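Local coordinates for tRNA (Adenine(22)-N(1))-methyltransferase (Mycoplasma capricolum subsp. capricolum, PDB 6QE6), which probably methylates N1 of adenine 22 in tRNA, and binds S-adenosyl-L-homocysteine, the cofactor product of methyl transfer, at residues I107-L121 / I131-L145. Sequence-based numbering, arbitrary orientation.
With SAH (S-adenosyl-L-homocysteine), chain C.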
# COMPACT_ATOMS: atom_id res chain seq x y z
N ILE A 107 -4.41 -5.40 16.42
CA ILE A 107 -3.26 -5.15 15.55
C ILE A 107 -3.14 -3.65 15.32
O ILE A 107 -4.09 -3.01 14.85
CB ILE A 107 -3.40 -5.92 14.23
CG1 ILE A 107 -3.34 -7.43 14.49
CG2 ILE A 107 -2.32 -5.50 13.22
CD1 ILE A 107 -3.95 -8.25 13.39
N ASP A 108 -1.98 -3.09 15.65
CA ASP A 108 -1.74 -1.67 15.43
C ASP A 108 -1.63 -1.35 13.94
O ASP A 108 -2.22 -0.39 13.45
CB ASP A 108 -0.48 -1.22 16.17
CG ASP A 108 -0.60 -1.35 17.67
OD1 ASP A 108 -0.94 -0.34 18.33
OD2 ASP A 108 -0.39 -2.46 18.21
N TYR A 109 -0.87 -2.16 13.20
CA TYR A 109 -0.64 -1.89 11.79
C TYR A 109 -0.69 -3.18 11.02
O TYR A 109 0.05 -4.12 11.32
CB TYR A 109 0.72 -1.25 11.54
CG TYR A 109 0.92 0.15 12.07
CD1 TYR A 109 0.66 1.26 11.26
CD2 TYR A 109 1.45 0.36 13.34
CE1 TYR A 109 0.89 2.54 11.72
CE2 TYR A 109 1.67 1.65 13.82
CZ TYR A 109 1.39 2.73 13.01
OH TYR A 109 1.62 3.99 13.47
N VAL A 110 -1.53 -3.22 10.00
CA VAL A 110 -1.43 -4.24 8.97
C VAL A 110 -0.67 -3.65 7.80
O VAL A 110 -1.00 -2.55 7.33
CB VAL A 110 -2.82 -4.73 8.56
CG1 VAL A 110 -2.71 -5.54 7.29
CG2 VAL A 110 -3.42 -5.55 9.70
N THR A 111 0.39 -4.33 7.37
CA THR A 111 1.15 -3.91 6.20
C THR A 111 0.89 -4.89 5.07
O THR A 111 0.82 -6.11 5.29
CB THR A 111 2.65 -3.81 6.47
OG1 THR A 111 3.16 -5.07 6.93
CG2 THR A 111 2.93 -2.73 7.51
N ILE A 112 0.69 -4.34 3.88
CA ILE A 112 0.47 -5.09 2.66
C ILE A 112 1.39 -4.48 1.63
O ILE A 112 1.18 -3.33 1.20
CB ILE A 112 -0.98 -5.03 2.18
CG1 ILE A 112 -1.93 -5.43 3.31
CG2 ILE A 112 -1.17 -5.90 0.97
CD1 ILE A 112 -3.39 -5.05 3.08
N CYS A 113 2.43 -5.22 1.23
CA CYS A 113 3.44 -4.69 0.32
C CYS A 113 3.66 -5.64 -0.84
O CYS A 113 3.68 -6.87 -0.67
CB CYS A 113 4.76 -4.45 1.07
SG CYS A 113 4.54 -3.48 2.60
N GLY A 114 3.82 -5.07 -2.03
CA GLY A 114 4.16 -5.86 -3.19
C GLY A 114 3.00 -6.58 -3.85
O GLY A 114 3.20 -7.64 -4.44
N LEU A 115 1.78 -6.05 -3.73
CA LEU A 115 0.63 -6.54 -4.47
C LEU A 115 0.02 -5.38 -5.25
O LEU A 115 0.35 -4.21 -5.03
CB LEU A 115 -0.39 -7.19 -3.54
CG LEU A 115 0.11 -8.37 -2.70
CD1 LEU A 115 -0.90 -8.80 -1.66
CD2 LEU A 115 0.52 -9.58 -3.58
N GLY A 116 -0.86 -5.72 -6.20
CA GLY A 116 -1.62 -4.72 -6.91
C GLY A 116 -2.84 -4.22 -6.13
O GLY A 116 -3.37 -4.88 -5.23
N SER A 117 -3.30 -3.03 -6.51
CA SER A 117 -4.42 -2.40 -5.82
C SER A 117 -5.67 -3.26 -5.87
O SER A 117 -6.41 -3.35 -4.88
CB SER A 117 -4.69 -1.04 -6.44
OG SER A 117 -3.61 -0.17 -6.16
N GLN A 118 -5.93 -3.89 -7.01
CA GLN A 118 -7.10 -4.75 -7.12
C GLN A 118 -7.07 -5.85 -6.07
O GLN A 118 -8.01 -6.00 -5.28
CB GLN A 118 -7.16 -5.34 -8.52
CG GLN A 118 -8.54 -5.46 -9.12
CD GLN A 118 -8.50 -5.33 -10.63
OE1 GLN A 118 -8.80 -4.27 -11.19
NE2 GLN A 118 -8.08 -6.41 -11.31
N THR A 119 -5.95 -6.60 -6.01
CA THR A 119 -5.78 -7.62 -4.97
C THR A 119 -5.92 -7.03 -3.58
O THR A 119 -6.53 -7.64 -2.69
CB THR A 119 -4.40 -8.27 -5.11
OG1 THR A 119 -4.17 -8.63 -6.47
CG2 THR A 119 -4.29 -9.52 -4.22
N ILE A 120 -5.34 -5.85 -3.36
CA ILE A 120 -5.33 -5.24 -2.03
C ILE A 120 -6.74 -4.85 -1.62
O ILE A 120 -7.17 -5.11 -0.49
CB ILE A 120 -4.37 -4.04 -2.01
CG1 ILE A 120 -2.91 -4.52 -2.07
CG2 ILE A 120 -4.60 -3.23 -0.76
CD1 ILE A 120 -1.95 -3.43 -2.39
N LEU A 121 -7.48 -4.22 -2.54
CA LEU A 121 -8.85 -3.83 -2.23
C LEU A 121 -9.68 -5.04 -1.84
O LEU A 121 -10.48 -4.97 -0.89
CB LEU A 121 -9.46 -3.10 -3.42
CG LEU A 121 -10.92 -2.64 -3.32
CD1 LEU A 121 -11.08 -1.57 -2.25
CD2 LEU A 121 -11.41 -2.10 -4.66
N ILE A 131 -8.11 -4.17 13.77
CA ILE A 131 -7.04 -3.51 13.02
C ILE A 131 -7.20 -2.00 13.13
O ILE A 131 -8.28 -1.46 12.86
CB ILE A 131 -7.06 -3.94 11.54
CG1 ILE A 131 -6.80 -5.43 11.42
CG2 ILE A 131 -6.09 -3.09 10.75
CD1 ILE A 131 -7.52 -6.06 10.25
N SER A 132 -6.12 -1.31 13.49
CA SER A 132 -6.18 0.14 13.65
C SER A 132 -5.63 0.93 12.47
O SER A 132 -6.10 2.05 12.24
CB SER A 132 -5.42 0.57 14.92
OG SER A 132 -6.26 0.44 16.06
N ASN A 133 -4.64 0.42 11.74
CA ASN A 133 -3.98 1.18 10.69
C ASN A 133 -3.50 0.23 9.60
O ASN A 133 -3.14 -0.91 9.87
CB ASN A 133 -2.76 1.96 11.16
CG ASN A 133 -3.06 2.90 12.27
OD1 ASN A 133 -3.51 4.03 12.05
ND2 ASN A 133 -2.80 2.46 13.50
N TYR A 134 -3.50 0.73 8.37
CA TYR A 134 -2.89 0.03 7.26
C TYR A 134 -1.72 0.86 6.76
O TYR A 134 -1.80 2.09 6.70
CB TYR A 134 -3.87 -0.19 6.11
CG TYR A 134 -4.96 -1.17 6.44
CD1 TYR A 134 -4.76 -2.53 6.26
CD2 TYR A 134 -6.18 -0.74 6.96
CE1 TYR A 134 -5.75 -3.43 6.57
CE2 TYR A 134 -7.17 -1.63 7.27
CZ TYR A 134 -6.95 -2.98 7.07
OH TYR A 134 -7.94 -3.88 7.38
N ILE A 135 -0.63 0.18 6.43
CA ILE A 135 0.36 0.73 5.53
C ILE A 135 0.40 -0.17 4.31
O ILE A 135 0.71 -1.36 4.42
CB ILE A 135 1.74 0.84 6.18
CG1 ILE A 135 1.64 1.62 7.50
CG2 ILE A 135 2.74 1.48 5.18
CD1 ILE A 135 2.89 1.57 8.30
N ILE A 136 0.08 0.39 3.15
CA ILE A 136 0.03 -0.35 1.90
C ILE A 136 1.09 0.20 0.95
O ILE A 136 1.28 1.41 0.84
CB ILE A 136 -1.38 -0.28 1.29
CG1 ILE A 136 -2.34 -1.07 2.20
CG2 ILE A 136 -1.36 -0.77 -0.15
CD1 ILE A 136 -3.73 -0.47 2.29
N CYS A 137 1.81 -0.71 0.29
CA CYS A 137 2.77 -0.38 -0.75
C CYS A 137 2.34 -1.13 -2.01
O CYS A 137 2.80 -2.24 -2.27
CB CYS A 137 4.21 -0.75 -0.31
SG CYS A 137 5.47 -0.23 -1.49
N SER A 138 1.44 -0.52 -2.77
CA SER A 138 0.90 -1.13 -3.98
C SER A 138 1.83 -0.90 -5.17
O SER A 138 2.50 0.13 -5.27
CB SER A 138 -0.48 -0.56 -4.29
OG SER A 138 -1.07 -1.24 -5.38
N ASN A 139 1.85 -1.86 -6.08
CA ASN A 139 2.60 -1.69 -7.32
C ASN A 139 1.72 -1.27 -8.49
O ASN A 139 2.16 -1.34 -9.64
CB ASN A 139 3.38 -2.97 -7.66
CG ASN A 139 2.49 -4.18 -7.74
OD1 ASN A 139 1.37 -4.11 -8.26
ND2 ASN A 139 2.98 -5.32 -7.24
N THR A 140 0.48 -0.86 -8.21
CA THR A 140 -0.34 -0.14 -9.16
C THR A 140 -0.95 1.05 -8.44
O THR A 140 -1.04 1.06 -7.21
CB THR A 140 -1.45 -1.02 -9.77
OG1 THR A 140 -2.35 -1.50 -8.75
CG2 THR A 140 -0.84 -2.20 -10.55
N SER A 141 -1.31 2.07 -9.22
CA SER A 141 -1.91 3.27 -8.66
C SER A 141 -3.14 2.92 -7.82
O SER A 141 -3.81 1.92 -8.06
CB SER A 141 -2.30 4.23 -9.79
OG SER A 141 -3.24 3.58 -10.61
N VAL A 142 -3.41 3.74 -6.81
CA VAL A 142 -4.28 3.32 -5.71
C VAL A 142 -5.54 4.17 -5.60
O VAL A 142 -6.06 4.38 -4.50
CB VAL A 142 -3.51 3.33 -4.38
CG1 VAL A 142 -2.42 2.28 -4.43
CG2 VAL A 142 -2.91 4.71 -4.09
N LYS A 143 -6.07 4.66 -6.72
CA LYS A 143 -7.31 5.43 -6.68
C LYS A 143 -8.43 4.66 -5.98
O LYS A 143 -9.22 5.23 -5.24
CB LYS A 143 -7.72 5.84 -8.10
CG LYS A 143 -9.22 5.93 -8.31
CD LYS A 143 -9.64 7.23 -8.97
CE LYS A 143 -11.13 7.23 -9.29
NZ LYS A 143 -11.45 8.22 -10.34
N ASN A 144 -8.50 3.35 -6.19
CA ASN A 144 -9.54 2.55 -5.56
C ASN A 144 -9.29 2.40 -4.06
O ASN A 144 -10.24 2.26 -3.30
CB ASN A 144 -9.66 1.19 -6.26
CG ASN A 144 -8.28 0.44 -6.37
OD1 ASN A 144 -7.20 1.04 -6.17
ND2 ASN A 144 -8.32 -0.88 -6.70
N LEU A 145 -8.03 2.43 -3.61
CA LEU A 145 -7.76 2.40 -2.17
C LEU A 145 -8.07 3.73 -1.49
O LEU A 145 -8.46 3.74 -0.32
CB LEU A 145 -6.29 2.01 -1.90
CG LEU A 145 -5.80 0.71 -2.55
CD1 LEU A 145 -4.41 0.28 -2.03
CD2 LEU A 145 -6.84 -0.39 -2.34
N SAH C . 5.97 -8.52 1.16
CA SAH C . 7.10 -8.70 0.26
CB SAH C . 6.81 -9.80 -0.77
CG SAH C . 5.71 -9.51 -1.79
SD SAH C . 5.57 -10.83 -3.03
C SAH C . 7.47 -7.40 -0.45
O SAH C . 6.66 -6.47 -0.54
OXT SAH C . 8.59 -7.24 -0.96
C5' SAH C . 3.80 -11.00 -2.74
C4' SAH C . 3.50 -12.07 -1.69
O4' SAH C . 2.14 -12.00 -1.34
C3' SAH C . 3.71 -13.48 -2.21
O3' SAH C . 4.52 -14.19 -1.30
C2' SAH C . 2.33 -14.10 -2.26
O2' SAH C . 2.40 -15.45 -1.90
C1' SAH C . 1.57 -13.28 -1.25
N9 SAH C . 0.14 -13.16 -1.54
C8 SAH C . -0.45 -13.01 -2.76
N7 SAH C . -1.80 -12.92 -2.56
C5 SAH C . -2.06 -13.00 -1.25
C6 SAH C . -3.24 -12.97 -0.53
N6 SAH C . -4.41 -12.84 -1.15
N1 SAH C . -3.19 -13.09 0.84
C2 SAH C . -1.98 -13.23 1.49
N3 SAH C . -0.81 -13.25 0.76
C4 SAH C . -0.85 -13.14 -0.59
O HOH W 1 -6.38 -1.92 16.92
O HOH W 2 1.62 -8.34 -7.28
O HOH W 3 -4.32 -3.43 -9.67
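Ser117, in the first turn of helix 117-124, has more surface buried here than any other residue of the two segments; it points toward the loop after strand 133-138, and a small polar side chain suits so close an approach. Ser117 OG donates to Ser141 O at 2.8 Å, coming from above the carbonyl plane rather than onto a lone pair, and Ser138 OG lies 2.9 Å from the same Ser117 OG. The backbone amide at the helix start is met as well: Ser117 N gives a nearly straight bond (169°) to Thr140 OG1 at 2.9 Å. Ser138 OG, with chi1 -174° carrying it away from its own backbone N, donates to Thr140 O and so braces the loop that presents these acceptors.

Ile135 and Val110 come next in buried surface, on neighbouring parallel strands and opposite faces of the sheet. Ile135 lies alongside Thr111 and sends CD1 to within 3.7 Å of Tyr109 CD1, while Val29 of helix 24-31 covers this face; a branched aliphatic chain suits such a buried strand. Val110 divides its branches: CG2 meets Ile131 CG2 at 3.8 Å, and CB and CG1 lie beside the Tyr134 ring, whose hydroxyl is bonded to Asp127. Farther along that face, Ile120 CD1 reaches Ile136 CG2 at 3.5 Å, seating the crossover helix on the sheet.

Strand 109-115, helix 117-124 and strand 133-138 form a beta-alpha-beta unit of the Rossmann-like methyltransferase fold. Backbone bonds such as Cys137 N to Ile112 O (2.8 Å) continue to Gly114, whose positive phi turns the chain beside S-adenosyl-L-homocysteine; Asn139 N then bonds Leu115 O. The chemistry is thus divided: aliphatic packing and strand bonds are consistent with holding Cys113 and Gly114 at the pocket, while serine and threonine hydroxyls, with a loop carbonyl, hold the start of helix 117-124.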